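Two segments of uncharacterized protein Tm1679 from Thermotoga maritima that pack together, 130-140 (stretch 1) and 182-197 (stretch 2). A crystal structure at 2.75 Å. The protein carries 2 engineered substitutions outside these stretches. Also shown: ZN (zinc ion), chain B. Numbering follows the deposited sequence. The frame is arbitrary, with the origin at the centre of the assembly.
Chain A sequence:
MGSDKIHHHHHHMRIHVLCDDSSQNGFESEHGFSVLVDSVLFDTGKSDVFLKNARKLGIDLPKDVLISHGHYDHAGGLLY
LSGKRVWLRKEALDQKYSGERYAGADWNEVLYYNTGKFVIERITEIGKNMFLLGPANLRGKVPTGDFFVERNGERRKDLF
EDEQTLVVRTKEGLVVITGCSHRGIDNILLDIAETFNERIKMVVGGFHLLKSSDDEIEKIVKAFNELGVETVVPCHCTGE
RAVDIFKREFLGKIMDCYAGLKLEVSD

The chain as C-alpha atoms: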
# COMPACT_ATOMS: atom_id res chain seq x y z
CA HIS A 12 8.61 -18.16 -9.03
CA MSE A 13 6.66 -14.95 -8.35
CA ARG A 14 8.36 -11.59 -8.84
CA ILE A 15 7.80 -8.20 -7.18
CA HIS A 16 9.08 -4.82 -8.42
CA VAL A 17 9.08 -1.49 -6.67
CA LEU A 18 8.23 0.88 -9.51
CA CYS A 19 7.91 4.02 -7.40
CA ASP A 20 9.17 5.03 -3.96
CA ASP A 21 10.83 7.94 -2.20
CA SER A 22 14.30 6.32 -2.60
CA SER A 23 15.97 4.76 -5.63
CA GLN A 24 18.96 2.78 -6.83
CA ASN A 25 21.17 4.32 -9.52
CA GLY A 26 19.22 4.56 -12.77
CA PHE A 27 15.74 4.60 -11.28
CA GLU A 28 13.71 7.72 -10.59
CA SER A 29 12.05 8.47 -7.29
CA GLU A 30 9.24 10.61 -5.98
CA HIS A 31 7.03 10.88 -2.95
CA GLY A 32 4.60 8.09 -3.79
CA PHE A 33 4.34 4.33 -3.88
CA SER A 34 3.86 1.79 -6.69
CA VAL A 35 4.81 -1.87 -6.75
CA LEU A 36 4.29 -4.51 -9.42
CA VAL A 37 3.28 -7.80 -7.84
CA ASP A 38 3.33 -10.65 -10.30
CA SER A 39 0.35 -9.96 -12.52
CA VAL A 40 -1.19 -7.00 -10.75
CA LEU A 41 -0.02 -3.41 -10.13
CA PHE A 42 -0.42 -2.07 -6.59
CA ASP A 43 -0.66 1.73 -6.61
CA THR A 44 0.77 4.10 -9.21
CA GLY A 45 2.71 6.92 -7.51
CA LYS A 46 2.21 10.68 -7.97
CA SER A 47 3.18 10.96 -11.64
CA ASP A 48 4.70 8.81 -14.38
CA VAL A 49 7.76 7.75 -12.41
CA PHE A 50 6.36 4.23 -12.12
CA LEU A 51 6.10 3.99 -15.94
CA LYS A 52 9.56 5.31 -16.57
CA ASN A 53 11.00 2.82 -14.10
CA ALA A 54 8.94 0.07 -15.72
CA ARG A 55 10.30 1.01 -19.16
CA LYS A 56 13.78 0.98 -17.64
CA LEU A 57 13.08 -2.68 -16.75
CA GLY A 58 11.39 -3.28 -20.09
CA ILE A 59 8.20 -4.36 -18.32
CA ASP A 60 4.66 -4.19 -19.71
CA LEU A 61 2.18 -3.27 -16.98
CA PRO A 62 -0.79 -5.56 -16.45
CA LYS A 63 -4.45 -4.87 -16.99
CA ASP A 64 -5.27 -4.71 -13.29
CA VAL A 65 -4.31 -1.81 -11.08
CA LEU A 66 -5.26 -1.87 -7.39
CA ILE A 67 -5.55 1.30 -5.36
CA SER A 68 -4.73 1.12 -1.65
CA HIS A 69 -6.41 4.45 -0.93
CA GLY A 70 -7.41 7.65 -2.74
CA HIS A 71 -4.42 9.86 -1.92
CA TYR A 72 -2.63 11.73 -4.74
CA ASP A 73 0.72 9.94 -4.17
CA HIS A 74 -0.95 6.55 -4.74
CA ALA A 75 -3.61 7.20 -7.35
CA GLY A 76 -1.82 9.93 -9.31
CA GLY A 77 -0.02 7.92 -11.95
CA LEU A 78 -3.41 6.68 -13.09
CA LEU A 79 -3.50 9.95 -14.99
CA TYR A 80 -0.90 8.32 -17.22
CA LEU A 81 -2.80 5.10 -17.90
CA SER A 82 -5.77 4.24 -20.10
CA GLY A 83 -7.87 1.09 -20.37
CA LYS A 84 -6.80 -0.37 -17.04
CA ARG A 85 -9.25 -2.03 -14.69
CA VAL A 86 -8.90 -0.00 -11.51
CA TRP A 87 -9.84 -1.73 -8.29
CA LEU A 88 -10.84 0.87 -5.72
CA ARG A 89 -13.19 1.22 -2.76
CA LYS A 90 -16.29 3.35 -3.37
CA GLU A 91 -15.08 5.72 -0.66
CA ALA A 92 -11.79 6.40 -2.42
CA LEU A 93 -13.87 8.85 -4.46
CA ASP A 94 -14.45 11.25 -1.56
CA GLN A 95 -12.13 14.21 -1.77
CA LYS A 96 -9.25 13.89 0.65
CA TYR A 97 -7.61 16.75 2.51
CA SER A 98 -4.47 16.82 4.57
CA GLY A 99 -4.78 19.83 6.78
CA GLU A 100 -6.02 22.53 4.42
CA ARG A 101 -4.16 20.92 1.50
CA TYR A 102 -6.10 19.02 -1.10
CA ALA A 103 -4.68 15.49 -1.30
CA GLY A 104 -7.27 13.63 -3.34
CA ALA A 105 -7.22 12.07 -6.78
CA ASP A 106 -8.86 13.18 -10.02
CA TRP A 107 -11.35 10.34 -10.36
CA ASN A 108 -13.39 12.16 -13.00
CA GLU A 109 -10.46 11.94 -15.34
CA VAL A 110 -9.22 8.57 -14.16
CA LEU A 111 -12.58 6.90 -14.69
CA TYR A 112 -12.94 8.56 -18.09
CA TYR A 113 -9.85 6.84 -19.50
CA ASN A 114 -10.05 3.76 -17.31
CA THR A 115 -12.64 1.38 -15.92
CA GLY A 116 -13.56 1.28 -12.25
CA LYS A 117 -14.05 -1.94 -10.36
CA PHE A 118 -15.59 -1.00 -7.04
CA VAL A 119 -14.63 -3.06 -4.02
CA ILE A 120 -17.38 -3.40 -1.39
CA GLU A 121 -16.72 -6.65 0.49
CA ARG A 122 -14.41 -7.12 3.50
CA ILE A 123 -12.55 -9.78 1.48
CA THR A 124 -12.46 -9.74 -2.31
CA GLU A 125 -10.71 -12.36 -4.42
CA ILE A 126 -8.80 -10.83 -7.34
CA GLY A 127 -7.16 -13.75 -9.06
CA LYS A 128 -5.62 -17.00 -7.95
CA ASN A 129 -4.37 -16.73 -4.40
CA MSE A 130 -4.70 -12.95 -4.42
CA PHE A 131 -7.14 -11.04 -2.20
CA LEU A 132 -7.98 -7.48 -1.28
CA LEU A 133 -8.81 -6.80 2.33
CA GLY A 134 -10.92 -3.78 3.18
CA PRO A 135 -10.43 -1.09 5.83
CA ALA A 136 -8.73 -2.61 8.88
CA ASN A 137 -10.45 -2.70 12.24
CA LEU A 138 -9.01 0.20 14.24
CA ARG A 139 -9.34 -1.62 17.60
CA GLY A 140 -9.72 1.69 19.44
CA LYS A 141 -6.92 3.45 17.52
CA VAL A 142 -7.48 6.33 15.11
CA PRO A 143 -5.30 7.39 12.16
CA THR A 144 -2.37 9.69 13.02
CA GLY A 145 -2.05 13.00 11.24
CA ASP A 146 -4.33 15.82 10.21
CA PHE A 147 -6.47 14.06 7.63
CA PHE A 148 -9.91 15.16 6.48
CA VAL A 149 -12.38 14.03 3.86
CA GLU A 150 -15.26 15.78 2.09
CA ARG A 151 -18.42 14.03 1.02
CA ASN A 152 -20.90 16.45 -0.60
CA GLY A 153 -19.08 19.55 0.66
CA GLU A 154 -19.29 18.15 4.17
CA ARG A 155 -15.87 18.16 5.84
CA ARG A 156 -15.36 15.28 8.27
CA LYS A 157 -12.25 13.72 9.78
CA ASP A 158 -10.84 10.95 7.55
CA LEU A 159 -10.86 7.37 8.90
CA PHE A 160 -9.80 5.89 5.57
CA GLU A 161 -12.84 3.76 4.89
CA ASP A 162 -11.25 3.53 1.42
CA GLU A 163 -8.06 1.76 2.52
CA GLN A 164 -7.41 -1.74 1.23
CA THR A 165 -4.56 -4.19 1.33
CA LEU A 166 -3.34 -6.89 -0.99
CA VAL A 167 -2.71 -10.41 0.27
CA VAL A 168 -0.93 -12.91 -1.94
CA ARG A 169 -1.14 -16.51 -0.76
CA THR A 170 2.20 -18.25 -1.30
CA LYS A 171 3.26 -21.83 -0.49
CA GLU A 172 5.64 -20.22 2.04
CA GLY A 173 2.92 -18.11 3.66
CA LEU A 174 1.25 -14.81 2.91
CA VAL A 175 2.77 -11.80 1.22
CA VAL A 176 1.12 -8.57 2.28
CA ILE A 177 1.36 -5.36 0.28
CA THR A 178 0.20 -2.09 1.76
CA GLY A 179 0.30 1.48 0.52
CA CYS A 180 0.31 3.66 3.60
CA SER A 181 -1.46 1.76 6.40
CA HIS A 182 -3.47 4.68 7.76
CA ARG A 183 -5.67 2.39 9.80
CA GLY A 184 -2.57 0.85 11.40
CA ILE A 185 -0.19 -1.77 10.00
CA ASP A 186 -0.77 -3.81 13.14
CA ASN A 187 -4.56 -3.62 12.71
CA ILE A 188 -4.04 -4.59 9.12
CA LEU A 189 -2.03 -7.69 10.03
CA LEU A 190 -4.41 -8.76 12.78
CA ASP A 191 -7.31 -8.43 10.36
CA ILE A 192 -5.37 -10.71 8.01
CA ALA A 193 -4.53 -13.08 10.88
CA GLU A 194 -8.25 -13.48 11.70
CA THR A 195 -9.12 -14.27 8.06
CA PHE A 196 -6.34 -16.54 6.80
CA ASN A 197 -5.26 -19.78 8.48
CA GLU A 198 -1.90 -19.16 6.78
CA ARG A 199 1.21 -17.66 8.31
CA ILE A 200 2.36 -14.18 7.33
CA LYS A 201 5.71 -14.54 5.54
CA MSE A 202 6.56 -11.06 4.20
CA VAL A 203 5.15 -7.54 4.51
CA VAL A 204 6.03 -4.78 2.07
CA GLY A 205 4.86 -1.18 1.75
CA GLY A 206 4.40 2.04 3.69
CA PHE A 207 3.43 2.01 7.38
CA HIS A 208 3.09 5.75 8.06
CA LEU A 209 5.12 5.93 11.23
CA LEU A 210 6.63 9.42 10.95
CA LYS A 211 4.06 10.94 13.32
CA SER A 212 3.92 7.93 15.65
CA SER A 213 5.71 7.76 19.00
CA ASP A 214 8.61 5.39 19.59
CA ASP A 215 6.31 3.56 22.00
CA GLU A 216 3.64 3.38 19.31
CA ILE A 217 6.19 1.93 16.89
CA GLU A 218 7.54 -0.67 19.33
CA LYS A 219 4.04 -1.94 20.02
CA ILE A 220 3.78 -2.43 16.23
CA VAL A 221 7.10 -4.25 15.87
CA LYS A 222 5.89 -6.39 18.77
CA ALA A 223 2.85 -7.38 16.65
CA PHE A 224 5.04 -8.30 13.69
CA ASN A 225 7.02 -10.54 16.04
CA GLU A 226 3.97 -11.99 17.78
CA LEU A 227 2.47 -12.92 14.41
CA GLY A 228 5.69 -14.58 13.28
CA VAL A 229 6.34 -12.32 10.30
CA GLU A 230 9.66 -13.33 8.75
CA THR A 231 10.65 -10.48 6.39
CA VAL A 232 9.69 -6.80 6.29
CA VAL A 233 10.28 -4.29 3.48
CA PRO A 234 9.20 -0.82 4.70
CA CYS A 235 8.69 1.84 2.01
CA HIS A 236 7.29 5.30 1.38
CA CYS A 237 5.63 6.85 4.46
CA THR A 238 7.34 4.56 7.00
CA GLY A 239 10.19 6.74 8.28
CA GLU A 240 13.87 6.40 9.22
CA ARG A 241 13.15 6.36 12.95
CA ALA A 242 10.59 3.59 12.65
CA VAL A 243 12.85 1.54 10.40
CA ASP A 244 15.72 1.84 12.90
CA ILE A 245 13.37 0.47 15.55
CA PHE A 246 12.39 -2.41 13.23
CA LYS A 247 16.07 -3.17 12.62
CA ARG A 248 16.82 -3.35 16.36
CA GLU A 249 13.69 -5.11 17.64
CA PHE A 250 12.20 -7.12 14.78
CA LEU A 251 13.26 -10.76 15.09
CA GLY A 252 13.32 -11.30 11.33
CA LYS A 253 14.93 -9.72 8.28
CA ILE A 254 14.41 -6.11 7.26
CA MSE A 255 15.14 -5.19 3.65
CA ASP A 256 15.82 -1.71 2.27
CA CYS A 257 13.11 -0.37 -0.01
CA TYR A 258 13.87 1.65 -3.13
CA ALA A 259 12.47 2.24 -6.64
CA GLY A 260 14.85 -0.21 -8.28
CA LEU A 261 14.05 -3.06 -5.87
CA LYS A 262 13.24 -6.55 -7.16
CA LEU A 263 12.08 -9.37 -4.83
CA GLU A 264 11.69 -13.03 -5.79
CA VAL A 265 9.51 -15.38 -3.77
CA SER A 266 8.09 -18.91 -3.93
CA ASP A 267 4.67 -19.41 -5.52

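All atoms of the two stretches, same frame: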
# COMPACT_ATOMS: atom_id res chain seq x y z
N MSE A 130 -4.81 -14.37 -4.72
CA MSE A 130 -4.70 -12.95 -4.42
C MSE A 130 -6.03 -12.41 -3.91
O MSE A 130 -7.09 -12.75 -4.44
CB MSE A 130 -4.23 -12.17 -5.66
CG MSE A 130 -2.73 -12.34 -5.96
SE MSE A 130 -2.07 -11.19 -7.18
CE MSE A 130 -3.07 -11.68 -8.57
N PHE A 131 -5.96 -11.59 -2.86
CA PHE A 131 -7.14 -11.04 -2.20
C PHE A 131 -6.93 -9.59 -1.80
O PHE A 131 -5.85 -9.20 -1.40
CB PHE A 131 -7.43 -11.80 -0.90
CG PHE A 131 -7.61 -13.26 -1.08
CD1 PHE A 131 -6.52 -14.11 -1.02
CD2 PHE A 131 -8.87 -13.79 -1.27
CE1 PHE A 131 -6.68 -15.46 -1.17
CE2 PHE A 131 -9.03 -15.14 -1.43
CZ PHE A 131 -7.94 -15.98 -1.38
N LEU A 132 -8.00 -8.81 -1.85
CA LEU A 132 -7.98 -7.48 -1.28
C LEU A 132 -8.74 -7.50 0.01
O LEU A 132 -9.87 -8.00 0.06
CB LEU A 132 -8.65 -6.49 -2.21
CG LEU A 132 -7.79 -5.93 -3.32
CD1 LEU A 132 -8.69 -5.22 -4.32
CD2 LEU A 132 -6.75 -4.98 -2.73
N LEU A 133 -8.14 -6.95 1.06
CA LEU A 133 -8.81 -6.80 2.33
C LEU A 133 -9.16 -5.35 2.59
O LEU A 133 -8.33 -4.46 2.40
CB LEU A 133 -7.95 -7.36 3.46
CG LEU A 133 -8.24 -8.85 3.66
CD1 LEU A 133 -7.64 -9.63 2.51
CD2 LEU A 133 -7.71 -9.31 4.99
N GLY A 134 -10.39 -5.12 3.03
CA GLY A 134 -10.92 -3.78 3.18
C GLY A 134 -10.37 -3.09 4.41
O GLY A 134 -9.45 -3.59 5.05
N PRO A 135 -10.95 -1.93 4.75
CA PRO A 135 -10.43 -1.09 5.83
C PRO A 135 -10.23 -1.93 7.09
O PRO A 135 -11.17 -2.61 7.53
CB PRO A 135 -11.55 -0.08 6.05
CG PRO A 135 -12.38 -0.15 4.89
CD PRO A 135 -12.27 -1.48 4.29
N ALA A 136 -9.04 -1.86 7.67
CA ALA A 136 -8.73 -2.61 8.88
C ALA A 136 -9.51 -2.11 10.08
O ALA A 136 -9.82 -0.93 10.18
CB ALA A 136 -7.25 -2.52 9.18
N ASN A 137 -9.83 -3.02 10.97
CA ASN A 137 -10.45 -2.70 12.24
C ASN A 137 -9.48 -1.89 13.08
O ASN A 137 -8.37 -2.34 13.35
CB ASN A 137 -10.83 -4.01 12.94
CG ASN A 137 -11.46 -3.79 14.31
OD1 ASN A 137 -11.42 -2.69 14.87
ND2 ASN A 137 -12.03 -4.84 14.86
N LEU A 138 -9.89 -0.70 13.50
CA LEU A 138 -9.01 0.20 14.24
C LEU A 138 -8.72 -0.22 15.69
O LEU A 138 -7.82 0.34 16.32
CB LEU A 138 -9.56 1.61 14.21
CG LEU A 138 -9.40 2.32 12.87
CD1 LEU A 138 -10.38 3.44 12.77
CD2 LEU A 138 -7.98 2.81 12.69
N ARG A 139 -9.47 -1.18 16.20
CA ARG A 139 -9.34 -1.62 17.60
C ARG A 139 -9.08 -0.50 18.60
O ARG A 139 -8.19 -0.62 19.46
CB ARG A 139 -8.26 -2.69 17.72
CG ARG A 139 -8.65 -3.97 17.03
CD ARG A 139 -7.47 -4.86 16.75
NE ARG A 139 -7.87 -6.00 15.93
CZ ARG A 139 -7.68 -6.07 14.62
NH1 ARG A 139 -7.08 -5.08 13.98
NH2 ARG A 139 -8.09 -7.14 13.96
N GLY A 140 -9.85 0.58 18.51
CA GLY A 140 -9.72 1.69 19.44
C GLY A 140 -8.71 2.76 19.05
O GLY A 140 -8.69 3.82 19.65
N HIS A 182 -2.97 3.59 6.94
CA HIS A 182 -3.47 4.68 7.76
C HIS A 182 -4.26 4.15 8.95
O HIS A 182 -4.34 4.78 10.01
CB HIS A 182 -4.34 5.61 6.93
CG HIS A 182 -3.56 6.56 6.07
ND1 HIS A 182 -2.83 7.61 6.59
CD2 HIS A 182 -3.40 6.63 4.73
CE1 HIS A 182 -2.26 8.28 5.61
NE2 HIS A 182 -2.59 7.70 4.47
N ARG A 183 -4.86 2.99 8.76
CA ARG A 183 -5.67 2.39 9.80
C ARG A 183 -4.81 1.62 10.79
O ARG A 183 -5.32 1.15 11.79
CB ARG A 183 -6.72 1.48 9.18
CG ARG A 183 -7.78 2.23 8.38
CD ARG A 183 -9.05 1.41 8.41
NE ARG A 183 -10.22 2.26 8.55
CZ ARG A 183 -11.28 1.96 9.29
NH1 ARG A 183 -11.32 0.82 9.95
NH2 ARG A 183 -12.29 2.80 9.36
N GLY A 184 -3.51 1.53 10.52
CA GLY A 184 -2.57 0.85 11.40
C GLY A 184 -2.06 -0.46 10.82
O GLY A 184 -2.84 -1.34 10.51
N ILE A 185 -0.74 -0.59 10.66
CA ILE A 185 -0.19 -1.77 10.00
C ILE A 185 -0.41 -2.98 10.87
O ILE A 185 -0.63 -4.08 10.37
CB ILE A 185 1.29 -1.60 9.66
CG1 ILE A 185 1.83 -2.82 8.91
CG2 ILE A 185 2.10 -1.39 10.91
CD1 ILE A 185 1.01 -3.28 7.79
N ASP A 186 -0.39 -2.77 12.18
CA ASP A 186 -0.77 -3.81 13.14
C ASP A 186 -2.23 -4.25 13.03
O ASP A 186 -2.53 -5.44 13.04
CB ASP A 186 -0.43 -3.40 14.58
CG ASP A 186 -1.10 -2.09 15.03
OD1 ASP A 186 -1.39 -1.21 14.19
OD2 ASP A 186 -1.32 -1.92 16.25
N ASN A 187 -3.15 -3.29 12.92
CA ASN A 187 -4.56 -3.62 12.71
C ASN A 187 -4.75 -4.38 11.42
O ASN A 187 -5.57 -5.30 11.32
CB ASN A 187 -5.42 -2.35 12.69
CG ASN A 187 -5.63 -1.81 14.07
OD1 ASN A 187 -5.74 -2.57 15.02
ND2 ASN A 187 -5.66 -0.49 14.19
N ILE A 188 -3.97 -3.99 10.43
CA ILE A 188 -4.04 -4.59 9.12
C ILE A 188 -3.62 -6.05 9.21
O ILE A 188 -4.28 -6.91 8.65
CB ILE A 188 -3.18 -3.81 8.12
CG1 ILE A 188 -3.89 -2.48 7.79
CG2 ILE A 188 -2.92 -4.63 6.89
CD1 ILE A 188 -3.08 -1.51 6.96
N LEU A 189 -2.55 -6.32 9.94
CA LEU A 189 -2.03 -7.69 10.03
C LEU A 189 -2.94 -8.59 10.85
O LEU A 189 -3.15 -9.74 10.51
CB LEU A 189 -0.62 -7.69 10.61
CG LEU A 189 0.47 -7.07 9.73
CD1 LEU A 189 1.81 -7.24 10.38
CD2 LEU A 189 0.47 -7.73 8.38
N LEU A 190 -3.47 -8.05 11.94
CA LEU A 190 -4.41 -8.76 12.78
C LEU A 190 -5.68 -9.08 12.00
O LEU A 190 -6.24 -10.16 12.14
CB LEU A 190 -4.74 -7.93 14.02
CG LEU A 190 -3.60 -7.58 14.97
CD1 LEU A 190 -3.96 -6.42 15.88
CD2 LEU A 190 -3.23 -8.80 15.79
N ASP A 191 -6.14 -8.14 11.19
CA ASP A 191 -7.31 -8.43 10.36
C ASP A 191 -7.01 -9.61 9.45
O ASP A 191 -7.85 -10.49 9.27
CB ASP A 191 -7.75 -7.20 9.56
CG ASP A 191 -8.77 -6.35 10.30
OD1 ASP A 191 -8.80 -6.39 11.55
OD2 ASP A 191 -9.55 -5.62 9.64
N ILE A 192 -5.81 -9.62 8.88
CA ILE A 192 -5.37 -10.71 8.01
C ILE A 192 -5.28 -12.03 8.79
O ILE A 192 -5.82 -13.04 8.39
CB ILE A 192 -4.03 -10.35 7.39
CG1 ILE A 192 -4.22 -9.17 6.45
CG2 ILE A 192 -3.45 -11.52 6.67
CD1 ILE A 192 -2.95 -8.64 5.89
N ALA A 193 -4.61 -11.98 9.93
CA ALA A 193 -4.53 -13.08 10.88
C ALA A 193 -5.86 -13.75 11.27
O ALA A 193 -5.92 -14.96 11.54
CB ALA A 193 -3.82 -12.60 12.12
N GLU A 194 -6.94 -12.96 11.33
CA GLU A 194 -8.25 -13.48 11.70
C GLU A 194 -8.97 -14.12 10.51
O GLU A 194 -9.98 -14.79 10.70
CB GLU A 194 -9.15 -12.38 12.27
CG GLU A 194 -8.52 -11.51 13.35
CD GLU A 194 -9.48 -10.44 13.87
OE1 GLU A 194 -10.41 -10.06 13.12
OE2 GLU A 194 -9.30 -9.98 15.02
N THR A 195 -8.44 -13.91 9.31
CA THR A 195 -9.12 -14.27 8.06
C THR A 195 -8.45 -15.46 7.37
O THR A 195 -9.11 -16.31 6.79
CB THR A 195 -9.10 -13.07 7.06
OG1 THR A 195 -9.80 -11.95 7.61
CG2 THR A 195 -9.74 -13.44 5.74
N PHE A 196 -7.12 -15.49 7.43
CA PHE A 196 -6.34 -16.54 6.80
C PHE A 196 -5.70 -17.47 7.83
O PHE A 196 -5.04 -17.02 8.77
CB PHE A 196 -5.27 -15.94 5.89
CG PHE A 196 -5.83 -15.13 4.75
CD1 PHE A 196 -5.98 -15.69 3.49
CD2 PHE A 196 -6.23 -13.82 4.94
CE1 PHE A 196 -6.51 -14.95 2.44
CE2 PHE A 196 -6.76 -13.07 3.89
CZ PHE A 196 -6.89 -13.64 2.65
N ASN A 197 -5.91 -18.78 7.65
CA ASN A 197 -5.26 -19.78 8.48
C ASN A 197 -3.77 -19.90 8.18
O ASN A 197 -3.07 -20.69 8.79
CB ASN A 197 -5.94 -21.13 8.28
CG ASN A 197 -5.66 -22.10 9.42
OD1 ASN A 197 -4.91 -21.79 10.34
ND2 ASN A 197 -6.28 -23.28 9.36
ZN ZN B . -1.84 8.28 2.29
O HOH W 1 -9.20 -5.82 6.88
O HOH W 2 -11.64 -7.29 13.12

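The strongest polar contacts gather around R139, whose long side chain lies along the helix of stretch 2. Its NH2 forms a salt bridge with D191, 2.6 Å to OD1, and a longer one with E194, 3.3 Å to OE2, where the hydrogen bond is weak. Its NH1 donates to N187 twice, 3.0 Å to OD1 and 3.1 Å to the backbone O. Arginine suits this place because its planar guanidinium presents several N-H groups around one edge, while a face remains free to rest on L190 CB, 3.4 Å from NH2.

D191 serves the loop as well: its OD2 accepts from N137 N at 2.9 Å, and water 1 links that same oxygen to G134 O. N187, an amide, can both give and take. While OD1 receives R139, ND2 donates to R183 O at 2.9 Å, within its own stretch, and weakly to L138 O at 3.1 Å.

Just before the helix, R183 reaches back across the loop. Its NH1 donates to A136 O, modelled at a very short 2.3 Å, and its guanidinium is sandwiched between L138 CG and P135 CB on opposite faces, so apolar groups cover the flat surfaces while the edge keeps its polar partner.

The backbones come closest here, A136 CA lying 5.1 Å from I188 CA. The small methyl of A136 fits such an approach, with its CB 3.6 Å from I188 CG1.

Farther along, strand 130-133 alternates: F131 and L133 point toward stretch 2, M130 and L132 away. The strand is also more distant, with L133 CA 7.7 Å from I192 CA, and larger side chains span the gap. L133 CD2 meets I192 CG1 at 3.8 Å and its CD1 meets F196 CE2 at 3.8 Å. F196 turns its ring edge to the face of F131, with CE1 3.6 Å from F131 CD1.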